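Local coordinates for MucR Phosphodiesterase (Pseudomonas aeruginosa, PDB 5M1T), which is an EAL-domain phosphodiesterase with a barrel-like alpha/beta fold that binds C2E and magnesium ions, at residues L48-N58 with S261-P272; F130-R140 with I172-V181. All coordinates share one frame; numbering follows the deposited sequence.

Contact 1. Residues L48-N58 with S261-P272. With C2E (9,9'-[(2R,3R,3aS,5S,7aR,9R,10R,10aS,12S,14aR)-3,5,10,12-tetrahydroxy-5,12-dioxidooctahydro-2H,7H-difuro[3,2-d:3',2'-j][1,3,7,9,2,8]tetraoxadiphosphacyclododecine-2,9-diyl]bis(2-amino-1,9-dihydro-6H-purin-6-one)), chain C.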
loop_
_atom_site.group_PDB
_atom_site.type_symbol
_atom_site.label_atom_id
_atom_site.label_comp_id
_atom_site.label_asym_id
_atom_site.label_seq_id
_atom_site.Cartn_x
_atom_site.Cartn_y
_atom_site.Cartn_z
ATOM N N LEU A 48 10.578 -15.322 -16.040
ATOM C CA LEU A 48 9.721 -14.372 -16.746
ATOM C C LEU A 48 9.541 -14.739 -18.195
ATOM O O LEU A 48 10.509 -15.036 -18.907
ATOM C CB LEU A 48 10.268 -12.960 -16.683
ATOM C CG LEU A 48 10.146 -12.242 -15.370
ATOM C CD1 LEU A 48 10.616 -10.799 -15.543
ATOM C CD2 LEU A 48 8.708 -12.260 -14.893
ATOM N N HIS A 49 8.285 -14.704 -18.632
ATOM C CA HIS A 49 7.989 -14.687 -20.053
ATOM C C HIS A 49 7.546 -13.271 -20.409
ATOM O O HIS A 49 7.128 -12.494 -19.548
ATOM C CB HIS A 49 6.934 -15.723 -20.380
ATOM C CG HIS A 49 7.456 -17.126 -20.337
ATOM N ND1 HIS A 49 6.808 -18.189 -20.930
ATOM C CD2 HIS A 49 8.582 -17.635 -19.784
ATOM C CE1 HIS A 49 7.492 -19.298 -20.712
ATOM N NE2 HIS A 49 8.578 -18.986 -20.026
ATOM N N TYR A 50 7.687 -12.928 -21.675
ATOM C CA TYR A 50 7.465 -11.593 -22.140
ATOM C C TYR A 50 6.518 -11.683 -23.308
ATOM O O TYR A 50 6.721 -12.505 -24.207
ATOM C CB TYR A 50 8.797 -10.958 -22.564
ATOM C CG TYR A 50 9.803 -10.915 -21.433
ATOM C CD1 TYR A 50 9.787 -9.904 -20.513
ATOM C CD2 TYR A 50 10.744 -11.901 -21.287
ATOM C CE1 TYR A 50 10.677 -9.872 -19.449
ATOM C CE2 TYR A 50 11.645 -11.886 -20.225
ATOM C CZ TYR A 50 11.609 -10.875 -19.308
ATOM O OH TYR A 50 12.526 -10.859 -18.280
ATOM N N GLN A 51 5.453 -10.881 -23.283
ATOM C CA GLN A 51 4.536 -10.808 -24.418
ATOM C C GLN A 51 4.632 -9.465 -25.166
ATOM O O GLN A 51 4.507 -8.401 -24.571
ATOM C CB GLN A 51 3.108 -11.058 -23.990
ATOM C CG GLN A 51 2.260 -11.379 -25.215
ATOM C CD GLN A 51 0.801 -11.527 -24.913
ATOM O OE1 GLN A 51 0.315 -11.025 -23.895
ATOM N NE2 GLN A 51 0.093 -12.245 -25.793
ATOM N N PRO A 52 4.879 -9.517 -26.476
ATOM C CA PRO A 52 4.973 -8.311 -27.301
ATOM C C PRO A 52 3.743 -7.445 -27.253
ATOM O O PRO A 52 2.620 -7.991 -27.262
ATOM C CB PRO A 52 5.101 -8.859 -28.722
ATOM C CG PRO A 52 5.546 -10.272 -28.602
ATOM C CD PRO A 52 5.105 -10.754 -27.252
ATOM N N LYS A 53 3.922 -6.129 -27.160
ATOM C CA LYS A 53 2.817 -5.196 -27.401
ATOM C C LYS A 53 3.216 -4.542 -28.717
ATOM O O LYS A 53 4.373 -4.162 -28.896
ATOM C CB LYS A 53 2.652 -4.114 -26.325
ATOM C CG LYS A 53 2.574 -4.629 -24.885
ATOM C CD LYS A 53 2.896 -3.539 -23.848
ATOM C CE LYS A 53 2.177 -2.231 -24.162
ATOM N NZ LYS A 53 2.698 -1.154 -23.273
ATOM N N VAL A 54 2.261 -4.416 -29.622
ATOM C CA VAL A 54 2.553 -4.046 -31.013
ATOM C C VAL A 54 1.649 -2.905 -31.441
ATOM O O VAL A 54 0.476 -2.922 -31.085
ATOM C CB VAL A 54 2.315 -5.299 -31.878
ATOM C CG1 VAL A 54 2.181 -4.984 -33.328
ATOM C CG2 VAL A 54 3.470 -6.259 -31.697
ATOM N N LEU A 55 2.169 -1.922 -32.195
ATOM C CA LEU A 55 1.296 -0.893 -32.779
ATOM C C LEU A 55 0.301 -1.554 -33.732
ATOM O O LEU A 55 0.616 -2.530 -34.398
ATOM C CB LEU A 55 2.049 0.271 -33.460
ATOM C CG LEU A 55 2.763 1.286 -32.512
ATOM C CD1 LEU A 55 3.179 2.553 -33.259
ATOM C CD2 LEU A 55 1.987 1.685 -31.249
ATOM N N ALA A 56 -0.928 -1.073 -33.694
ATOM C CA ALA A 56 -2.017 -1.676 -34.445
ATOM C C ALA A 56 -1.911 -1.275 -35.924
ATOM O O ALA A 56 -1.658 -0.123 -36.218
ATOM C CB ALA A 56 -3.328 -1.187 -33.876
ATOM N N PRO A 57 -2.126 -2.190 -36.861
ATOM C CA PRO A 57 -2.549 -3.561 -36.622
ATOM C C PRO A 57 -1.432 -4.557 -36.300
ATOM O O PRO A 57 -1.671 -5.543 -35.608
ATOM C CB PRO A 57 -3.157 -3.950 -37.970
ATOM C CG PRO A 57 -2.342 -3.176 -38.970
ATOM C CD PRO A 57 -2.075 -1.861 -38.300
ATOM N N ASN A 58 -0.242 -4.334 -36.846
ATOM C CA ASN A 58 0.856 -5.275 -36.651
ATOM C C ASN A 58 2.201 -4.568 -36.651
ATOM O O ASN A 58 3.209 -5.175 -36.943
ATOM C CB ASN A 58 0.812 -6.295 -37.764
ATOM C CG ASN A 58 1.223 -7.657 -37.300
ATOM O OD1 ASN A 58 1.866 -7.812 -36.253
ATOM N ND2 ASN A 58 0.850 -8.667 -38.073
ATOM N N SER A 261 -2.364 0.153 -29.643
ATOM C CA SER A 261 -1.556 -1.039 -29.635
ATOM C C SER A 261 -2.339 -2.281 -29.227
ATOM O O SER A 261 -3.415 -2.200 -28.604
ATOM C CB SER A 261 -0.336 -0.843 -28.733
ATOM O OG SER A 261 -0.701 -0.445 -27.426
ATOM N N LEU A 262 -1.818 -3.431 -29.656
ATOM C CA LEU A 262 -2.481 -4.705 -29.465
ATOM C C LEU A 262 -1.533 -5.672 -28.780
ATOM O O LEU A 262 -0.312 -5.616 -28.979
ATOM C CB LEU A 262 -2.914 -5.314 -30.804
ATOM C CG LEU A 262 -3.697 -4.457 -31.812
ATOM C CD1 LEU A 262 -4.023 -5.306 -33.032
ATOM C CD2 LEU A 262 -4.991 -3.920 -31.234
ATOM N N GLN A 263 -2.125 -6.577 -28.013
ATOM C CA GLN A 263 -1.398 -7.649 -27.359
ATOM C C GLN A 263 -2.260 -8.909 -27.433
ATOM O O GLN A 263 -3.490 -8.861 -27.258
ATOM C CB GLN A 263 -1.172 -7.242 -25.931
ATOM C CG GLN A 263 -0.234 -8.079 -25.179
ATOM C CD GLN A 263 0.013 -7.533 -23.790
ATOM O OE1 GLN A 263 -0.040 -6.310 -23.559
ATOM N NE2 GLN A 263 0.320 -8.436 -22.859
ATOM N N GLY A 264 -1.646 -10.027 -27.793
ATOM C CA GLY A 264 -2.419 -11.251 -27.877
ATOM C C GLY A 264 -1.683 -12.352 -28.579
ATOM O O GLY A 264 -0.657 -12.104 -29.245
ATOM N N PHE A 265 -2.221 -13.567 -28.436
ATOM C CA PHE A 265 -1.640 -14.755 -29.046
ATOM C C PHE A 265 -1.444 -14.638 -30.570
ATOM O O PHE A 265 -0.488 -15.155 -31.099
ATOM C CB PHE A 265 -2.471 -15.989 -28.749
ATOM C CG PHE A 265 -2.408 -16.440 -27.326
ATOM C CD1 PHE A 265 -1.632 -15.781 -26.392
ATOM C CD2 PHE A 265 -3.107 -17.557 -26.930
ATOM C CE1 PHE A 265 -1.556 -16.218 -25.106
ATOM C CE2 PHE A 265 -3.052 -17.984 -25.636
ATOM C CZ PHE A 265 -2.271 -17.301 -24.725
ATOM N N LEU A 266 -2.331 -13.936 -31.247
ATOM C CA LEU A 266 -2.230 -13.748 -32.698
ATOM C C LEU A 266 -0.938 -13.008 -33.053
ATOM O O LEU A 266 -0.316 -13.304 -34.055
ATOM C CB LEU A 266 -3.422 -12.948 -33.216
ATOM C CG LEU A 266 -3.451 -12.799 -34.757
ATOM C CD1 LEU A 266 -3.872 -14.118 -35.413
ATOM C CD2 LEU A 266 -4.347 -11.656 -35.236
ATOM N N LEU A 267 -0.566 -12.039 -32.231
ATOM C CA LEU A 267 0.603 -11.217 -32.473
ATOM C C LEU A 267 1.895 -11.768 -31.840
ATOM O O LEU A 267 3.005 -11.375 -32.223
ATOM C CB LEU A 267 0.351 -9.809 -31.944
ATOM C CG LEU A 267 -0.906 -9.273 -32.627
ATOM C CD1 LEU A 267 -1.630 -8.289 -31.757
ATOM C CD2 LEU A 267 -0.542 -8.666 -33.970
ATOM N N GLY A 268 1.753 -12.670 -30.882
ATOM C CA GLY A 268 2.904 -13.284 -30.247
ATOM C C GLY A 268 2.597 -13.687 -28.820
ATOM O O GLY A 268 2.186 -12.862 -28.021
ATOM N N ARG A 269 2.790 -14.959 -28.519
ATOM C CA ARG A 269 2.519 -15.467 -27.186
ATOM C C ARG A 269 3.647 -15.054 -26.229
ATOM O O ARG A 269 4.754 -14.698 -26.681
ATOM C CB ARG A 269 2.424 -16.988 -27.223
ATOM C CG ARG A 269 1.262 -17.513 -28.035
ATOM C CD ARG A 269 1.112 -19.018 -27.929
ATOM N NE ARG A 269 -0.128 -19.481 -28.578
ATOM C CZ ARG A 269 -1.095 -20.193 -27.992
ATOM N NH1 ARG A 269 -1.013 -20.582 -26.722
ATOM N NH2 ARG A 269 -2.161 -20.535 -28.687
ATOM N N PRO A 270 3.371 -15.107 -24.912
ATOM C CA PRO A 270 4.438 -14.928 -23.932
ATOM C C PRO A 270 5.517 -15.952 -24.185
ATOM O O PRO A 270 5.201 -17.106 -24.416
ATOM C CB PRO A 270 3.744 -15.213 -22.582
ATOM C CG PRO A 270 2.282 -14.959 -22.871
ATOM C CD PRO A 270 2.076 -15.395 -24.277
ATOM N N MET A 271 6.771 -15.518 -24.185
ATOM C CA MET A 271 7.882 -16.437 -24.320
ATOM C C MET A 271 9.112 -15.912 -23.555
ATOM O O MET A 271 9.180 -14.737 -23.216
ATOM C CB MET A 271 8.164 -16.748 -25.811
ATOM C CG MET A 271 8.421 -15.549 -26.713
ATOM S SD MET A 271 8.567 -15.964 -28.488
ATOM C CE MET A 271 6.997 -15.248 -29.050
ATOM N N PRO A 272 10.065 -16.799 -23.238
ATOM C CA PRO A 272 11.315 -16.351 -22.615
ATOM C C PRO A 272 12.112 -15.388 -23.520
ATOM O O PRO A 272 12.016 -15.451 -24.765
ATOM C CB PRO A 272 12.111 -17.655 -22.385
ATOM C CG PRO A 272 11.137 -18.746 -22.592
ATOM C CD PRO A 272 10.075 -18.239 -23.510
HETATM P P1 C2E C . -2.793 -9.674 -16.984
HETATM O O2P C2E C . -2.023 -8.523 -16.397
HETATM O O1P C2E C . -4.138 -9.313 -17.580
HETATM O "O5'" C2E C . -1.864 -10.340 -18.097
HETATM C "C5'" C2E C . -2.395 -10.742 -19.340
HETATM C "C4'" C2E C . -2.825 -12.191 -19.306
HETATM O "O4'" C2E C . -3.531 -12.480 -20.528
HETATM C "C3'" C2E C . -1.646 -13.148 -19.259
HETATM O "O3'" C2E C . -2.033 -14.315 -18.535
HETATM C "C2'" C2E C . -1.420 -13.523 -20.708
HETATM O "O2'" C2E C . -0.787 -14.792 -20.870
HETATM C "C1'" C2E C . -2.865 -13.559 -21.187
HETATM N N9 C2E C . -3.018 -13.392 -22.631
HETATM C C8 C2E C . -2.358 -12.532 -23.423
HETATM N N7 C2E C . -2.777 -12.661 -24.700
HETATM C C5 C2E C . -3.729 -13.605 -24.722
HETATM C C6 C2E C . -4.581 -14.221 -25.744
HETATM O O6 C2E C . -4.503 -13.843 -26.935
HETATM N N1 C2E C . -5.434 -15.177 -25.342
HETATM C C2 C2E C . -5.519 -15.581 -24.054
HETATM N N2 C2E C . -6.393 -16.554 -23.709
HETATM N N3 C2E C . -4.773 -15.049 -23.068
HETATM C C4 C2E C . -3.878 -14.085 -23.352
HETATM P P11 C2E C . -1.073 -14.931 -17.403
HETATM O O21 C2E C . 0.360 -14.887 -17.910
HETATM O O11 C2E C . -1.488 -16.339 -17.138
HETATM O O5A C2E C . -1.211 -13.995 -16.114
HETATM C C5A C2E C . -2.499 -13.853 -15.507
HETATM C C4A C2E C . -2.475 -12.700 -14.527
HETATM O O4A C2E C . -1.480 -12.907 -13.529
HETATM C C3A C2E C . -2.067 -11.397 -15.162
HETATM O O3A C2E C . -3.133 -10.771 -15.854
HETATM C C2A C2E C . -1.587 -10.593 -13.983
HETATM O O2A C2E C . -2.672 -10.034 -13.256
HETATM C C1A C2E C . -0.945 -11.646 -13.114
HETATM N N91 C2E C . 0.538 -11.606 -13.262
HETATM C C81 C2E C . 1.312 -12.190 -14.201
HETATM N N71 C2E C . 2.627 -11.938 -13.964
HETATM C C51 C2E C . 2.683 -11.180 -12.855
HETATM C C61 C2E C . 3.740 -10.548 -12.047
HETATM O O61 C2E C . 4.940 -10.662 -12.377
HETATM N N11 C2E C . 3.367 -9.842 -10.965
HETATM C C21 C2E C . 2.069 -9.700 -10.617
HETATM N N21 C2E C . 1.754 -8.983 -9.524
HETATM N N31 C2E C . 1.045 -10.247 -11.306
HETATM C C41 C2E C . 1.309 -10.967 -12.411
HETATM O O HOH W 1 1.232 -10.153 -28.404
#
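The closing seam of the EAL barrel, where the first strand of the sheet meets the last, joins Leu48-Asn58 to Ser261-Pro272 and reaches the C2E pocket through Gln51 and Gly264-Phe265, with Gln263 behind Gln51. Gln51 sends its extended chain in with CG anti to the backbone N (chi1 -163°), which brings the amide beside the purine of C2E. There OE1 of Gln51 accepts from NE2 of Gln263 at 2.8 Å; the donor stands above the carbonyl plane, and the two amide planes are perpendicular. The other end of the same amide, NE2 of Gln51, donates in its own plane to O of Gly268 at 3.1 Å. Both ends being engaged, the amide is fixed in rotation, with NE2 3.1 Å from N7 of C2E.

Along the seam the pairing is antiparallel but interrupted. Val54 and Leu262 exchange two backbone bonds, Tyr50 and Met271 another two, and between them 264-268 leave the strand as a loop whose Gly264-Phe265 part meets C2E. In this loop Gly264 O accepts from both Leu267 N and Gly268 N, while Phe265 N points straight at O6 of C2E, 2.7 Å away with a 180° angle at the hydrogen. C6 of the purine lies over one face of the Phe265 ring, 3.4 Å above its plane and offset toward the rim. A water links Gly264 N, 2.9 Å from it, to Pro52 O.

Gln263 NE2 also hydrogen-bonds Glu65, a ligand of one magnesium ion, and its OE1 hydrogen-bonds Lys207, so the Gln51 amide is tied to the second shell of the metal site. CD of Pro272 sits over the centre of the His49 ring, 3.9 Å from its centroid in a CH-pi contact; at the other end, Ala56 CB packs on Leu262 CG.

Contact 2. Residues F130-R140 with I172-V181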
loop_
_atom_site.group_PDB
_atom_site.type_symbol
_atom_site.label_atom_id
_atom_site.label_comp_id
_atom_site.label_asym_id
_atom_site.label_seq_id
_atom_site.Cartn_x
_atom_site.Cartn_y
_atom_site.Cartn_z
ATOM N N PHE A 130 0.995 -2.637 -4.671
ATOM C CA PHE A 130 0.676 -1.236 -4.952
ATOM C C PHE A 130 0.592 -0.421 -3.653
ATOM O O PHE A 130 0.976 0.759 -3.624
ATOM C CB PHE A 130 -0.619 -1.120 -5.740
ATOM C CG PHE A 130 -0.967 0.296 -6.122
ATOM C CD1 PHE A 130 -0.160 0.996 -6.988
ATOM C CD2 PHE A 130 -2.104 0.912 -5.636
ATOM C CE1 PHE A 130 -0.444 2.298 -7.335
ATOM C CE2 PHE A 130 -2.409 2.221 -5.988
ATOM C CZ PHE A 130 -1.563 2.919 -6.843
ATOM N N ALA A 131 0.102 -1.057 -2.582
ATOM C CA ALA A 131 -0.076 -0.413 -1.285
ATOM C C ALA A 131 1.156 -0.525 -0.381
ATOM O O ALA A 131 1.188 0.106 0.684
ATOM C CB ALA A 131 -1.264 -1.016 -0.563
ATOM N N HIS A 132 2.169 -1.296 -0.788
ATOM C CA HIS A 132 3.320 -1.553 0.075
ATOM C C HIS A 132 4.091 -0.266 0.334
ATOM O O HIS A 132 4.445 0.452 -0.598
ATOM C CB HIS A 132 4.241 -2.585 -0.576
ATOM C CG HIS A 132 5.146 -3.272 0.390
ATOM N ND1 HIS A 132 6.301 -2.698 0.877
ATOM C CD2 HIS A 132 5.044 -4.480 0.995
ATOM C CE1 HIS A 132 6.883 -3.532 1.723
ATOM N NE2 HIS A 132 6.139 -4.624 1.806
ATOM N N ALA A 133 4.359 0.026 1.592
ATOM C CA ALA A 133 5.064 1.244 1.963
ATOM C C ALA A 133 6.359 1.489 1.182
ATOM O O ALA A 133 6.744 2.643 0.985
ATOM C CB ALA A 133 5.385 1.229 3.455
ATOM N N GLY A 134 7.031 0.416 0.792
ATOM C CA GLY A 134 8.298 0.497 0.114
ATOM C C GLY A 134 8.256 0.474 -1.403
ATOM O O GLY A 134 9.319 0.522 -2.042
ATOM N N LEU A 135 7.064 0.428 -2.003
ATOM C CA LEU A 135 6.964 0.306 -3.459
ATOM C C LEU A 135 7.850 1.258 -4.220
ATOM O O LEU A 135 8.604 0.816 -5.073
ATOM C CB LEU A 135 5.530 0.488 -3.947
ATOM C CG LEU A 135 5.380 0.493 -5.486
ATOM C CD1 LEU A 135 5.632 -0.901 -6.051
ATOM C CD2 LEU A 135 3.998 0.955 -5.856
ATOM N N VAL A 136 7.747 2.549 -3.931
ATOM C CA VAL A 136 8.481 3.591 -4.676
ATOM C C VAL A 136 9.988 3.528 -4.498
ATOM O O VAL A 136 10.725 3.771 -5.449
ATOM C CB VAL A 136 8.018 5.011 -4.294
ATOM C CG1 VAL A 136 8.908 6.054 -4.950
ATOM C CG2 VAL A 136 6.584 5.207 -4.738
ATOM N N ASP A 137 10.443 3.233 -3.282
ATOM C CA ASP A 137 11.854 3.092 -3.030
ATOM C C ASP A 137 12.380 1.907 -3.811
ATOM O O ASP A 137 13.464 1.975 -4.384
ATOM C CB ASP A 137 12.151 2.923 -1.525
ATOM C CG ASP A 137 11.897 4.188 -0.744
ATOM O OD1 ASP A 137 11.553 5.218 -1.363
ATOM O OD2 ASP A 137 12.013 4.161 0.503
ATOM N N SER A 138 11.604 0.834 -3.856
ATOM C CA SER A 138 11.986 -0.408 -4.562
ATOM C C SER A 138 12.063 -0.206 -6.080
ATOM O O SER A 138 12.910 -0.795 -6.761
ATOM C CB SER A 138 10.959 -1.494 -4.211
ATOM O OG SER A 138 11.104 -2.660 -4.996
ATOM N N VAL A 139 11.181 0.632 -6.621
ATOM C CA VAL A 139 11.231 0.917 -8.050
ATOM C C VAL A 139 12.468 1.729 -8.334
ATOM O O VAL A 139 13.257 1.373 -9.183
ATOM C CB VAL A 139 9.953 1.624 -8.542
ATOM C CG1 VAL A 139 10.152 2.267 -9.898
ATOM C CG2 VAL A 139 8.810 0.612 -8.568
ATOM N N ARG A 140 12.648 2.803 -7.583
ATOM C CA ARG A 140 13.847 3.646 -7.712
ATOM C C ARG A 140 15.127 2.810 -7.574
ATOM O O ARG A 140 16.020 2.942 -8.394
ATOM C CB ARG A 140 13.825 4.802 -6.704
ATOM C CG ARG A 140 15.151 5.553 -6.601
ATOM C CD ARG A 140 15.074 6.839 -5.796
ATOM N NE ARG A 140 14.034 6.807 -4.760
ATOM C CZ ARG A 140 12.898 7.515 -4.789
ATOM N NH1 ARG A 140 12.609 8.341 -5.801
ATOM N NH2 ARG A 140 12.028 7.404 -3.790
ATOM N N ILE A 172 0.661 7.837 -4.570
ATOM C CA ILE A 172 1.603 6.819 -5.082
ATOM C C ILE A 172 1.954 6.999 -6.571
ATOM O O ILE A 172 3.129 7.022 -6.964
ATOM C CB ILE A 172 1.100 5.389 -4.860
ATOM C CG1 ILE A 172 0.991 5.058 -3.369
ATOM C CG2 ILE A 172 2.054 4.395 -5.492
ATOM C CD1 ILE A 172 -0.049 3.976 -3.062
ATOM N N LEU A 173 0.941 7.117 -7.408
ATOM C CA LEU A 173 1.199 7.196 -8.838
ATOM C C LEU A 173 1.894 8.518 -9.248
ATOM O O LEU A 173 2.748 8.513 -10.125
ATOM C CB LEU A 173 -0.091 6.963 -9.636
ATOM C CG LEU A 173 -0.679 5.563 -9.533
ATOM C CD1 LEU A 173 -2.014 5.488 -10.239
ATOM C CD2 LEU A 173 0.233 4.498 -10.092
ATOM N N GLU A 174 1.537 9.629 -8.612
ATOM C CA GLU A 174 2.221 10.891 -8.865
ATOM C C GLU A 174 3.731 10.779 -8.595
ATOM O O GLU A 174 4.534 11.229 -9.404
ATOM C CB GLU A 174 1.625 12.052 -8.038
ATOM C CG GLU A 174 0.286 12.615 -8.532
ATOM C CD GLU A 174 0.302 13.132 -9.978
ATOM O OE1 GLU A 174 1.390 13.154 -10.620
ATOM O OE2 GLU A 174 -0.793 13.507 -10.504
ATOM N N GLN A 175 4.117 10.162 -7.480
ATOM C CA GLN A 175 5.536 9.946 -7.215
ATOM C C GLN A 175 6.194 9.157 -8.352
ATOM O O GLN A 175 7.191 9.593 -8.907
ATOM C CB GLN A 175 5.758 9.180 -5.917
ATOM C CG GLN A 175 5.530 9.972 -4.651
ATOM C CD GLN A 175 5.661 9.088 -3.437
ATOM O OE1 GLN A 175 4.681 8.524 -2.959
ATOM N NE2 GLN A 175 6.882 8.913 -2.967
ATOM N N LEU A 176 5.616 8.000 -8.686
ATOM C CA LEU A 176 6.137 7.154 -9.747
ATOM C C LEU A 176 6.247 7.894 -11.088
ATOM O O LEU A 176 7.238 7.753 -11.804
ATOM C CB LEU A 176 5.262 5.927 -9.906
ATOM C CG LEU A 176 5.260 4.951 -8.737
ATOM C CD1 LEU A 176 4.173 3.905 -8.903
ATOM C CD2 LEU A 176 6.597 4.259 -8.598
ATOM N N SER A 177 5.253 8.713 -11.406
ATOM C CA SER A 177 5.213 9.451 -12.673
ATOM C C SER A 177 6.248 10.590 -12.712
ATOM O O SER A 177 6.818 10.883 -13.747
ATOM C CB SER A 177 3.808 10.018 -12.881
ATOM O OG SER A 177 3.778 10.761 -14.049
ATOM N N ALA A 178 6.480 11.225 -11.571
ATOM C CA ALA A 178 7.497 12.272 -11.449
ATOM C C ALA A 178 8.908 11.690 -11.634
ATOM O O ALA A 178 9.800 12.377 -12.100
ATOM C CB ALA A 178 7.379 12.982 -10.094
ATOM N N MET A 179 9.101 10.429 -11.250
ATOM C CA MET A 179 10.375 9.722 -11.486
ATOM C C MET A 179 10.566 9.390 -12.955
ATOM O O MET A 179 11.655 9.047 -13.375
ATOM C CB MET A 179 10.408 8.399 -10.743
ATOM C CG MET A 179 10.416 8.483 -9.237
ATOM S SD MET A 179 10.209 6.817 -8.576
ATOM C CE MET A 179 11.514 5.940 -9.429
ATOM N N GLY A 180 9.491 9.452 -13.731
ATOM C CA GLY A 180 9.570 9.178 -15.166
ATOM C C GLY A 180 9.048 7.815 -15.570
ATOM O O GLY A 180 9.160 7.439 -16.705
ATOM N N VAL A 181 8.489 7.073 -14.635
ATOM C CA VAL A 181 7.935 5.743 -14.916
ATOM C C VAL A 181 6.551 5.840 -15.576
ATOM O O VAL A 181 5.718 6.665 -15.197
ATOM C CB VAL A 181 7.798 4.928 -13.605
ATOM C CG1 VAL A 181 7.116 3.607 -13.884
ATOM C CG2 VAL A 181 9.164 4.698 -12.964
#
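Met179, just before Gly180, points CB toward helix 135-145 and lays the rest of its side chain along it. CG is anti to the carbonyl carbon (chi1 -66°) and passes 4.1 Å from NH1 of Arg140. SD comes next, 3.9 Å from CG1 of Val136, and lies oblique to the Arg140 guanidinium, near NH1. The bend at chi3 (53°) then turns CE in against the helix, 3.7 Å from CB of Arg140 and close to CG1 of Val139. Arg140 itself leans back to Asp137 in a weak salt bridge along its own helix.

Val136 CG2 meets Leu176 CD2 at 4.0 Å, while the Gln175 side chain crosses that of Val136 at about a right angle, with NE2 against its methyls. Val139 and Val181 reach tip to tip, CG1 to CG2. At the other end the Phe130 ring takes Ile172 CD1 over one face, offset toward the rim, and Leu173 CD2 at its edge, 3.6 Å from CE1. CG2 of Ile172 touches both CE1 of that ring and CD2 of Leu135.

Segments 135-140 and 172-178 of the two helices run almost parallel, 16° between their axes, closest approach 10.4 Å, as neighbouring helices on the outside of an alpha/beta barrel do. Gly180 ends the second one in a Schellman motif that turns the chain into strand 182-188. Beneath them, Val139 and Val181 rest on Leu155 of strand 153-158, and Leu176 on Ile183 of strand 182-188; Val139 also touches Leu101 of helix 93-113, and Asn237 of the second subunit takes a hydrogen bond from Ala133 N.

Overall arrangement
Both contacts belong to the same EAL domain but lie on opposite sides of the chain's centre, their own centres about 26 Å apart and their nearest atoms about 11 Å. Contact 1 joins strand 46-55 to strand 261-263 and the loop after it, and relies on backbone pairing and buried amides beside C2E and magnesium; contact 2 joins outer helices through apolar side chains, aromatic Phe130 and Met179 included, with polar groups at its rim. Each is only partly buried. In sequence, contact 2 falls within the long span that the strand pairing of contact 1 brings together. The second subunit touches residues of contact 2, whereas no other chain of the assembly touches contact 1.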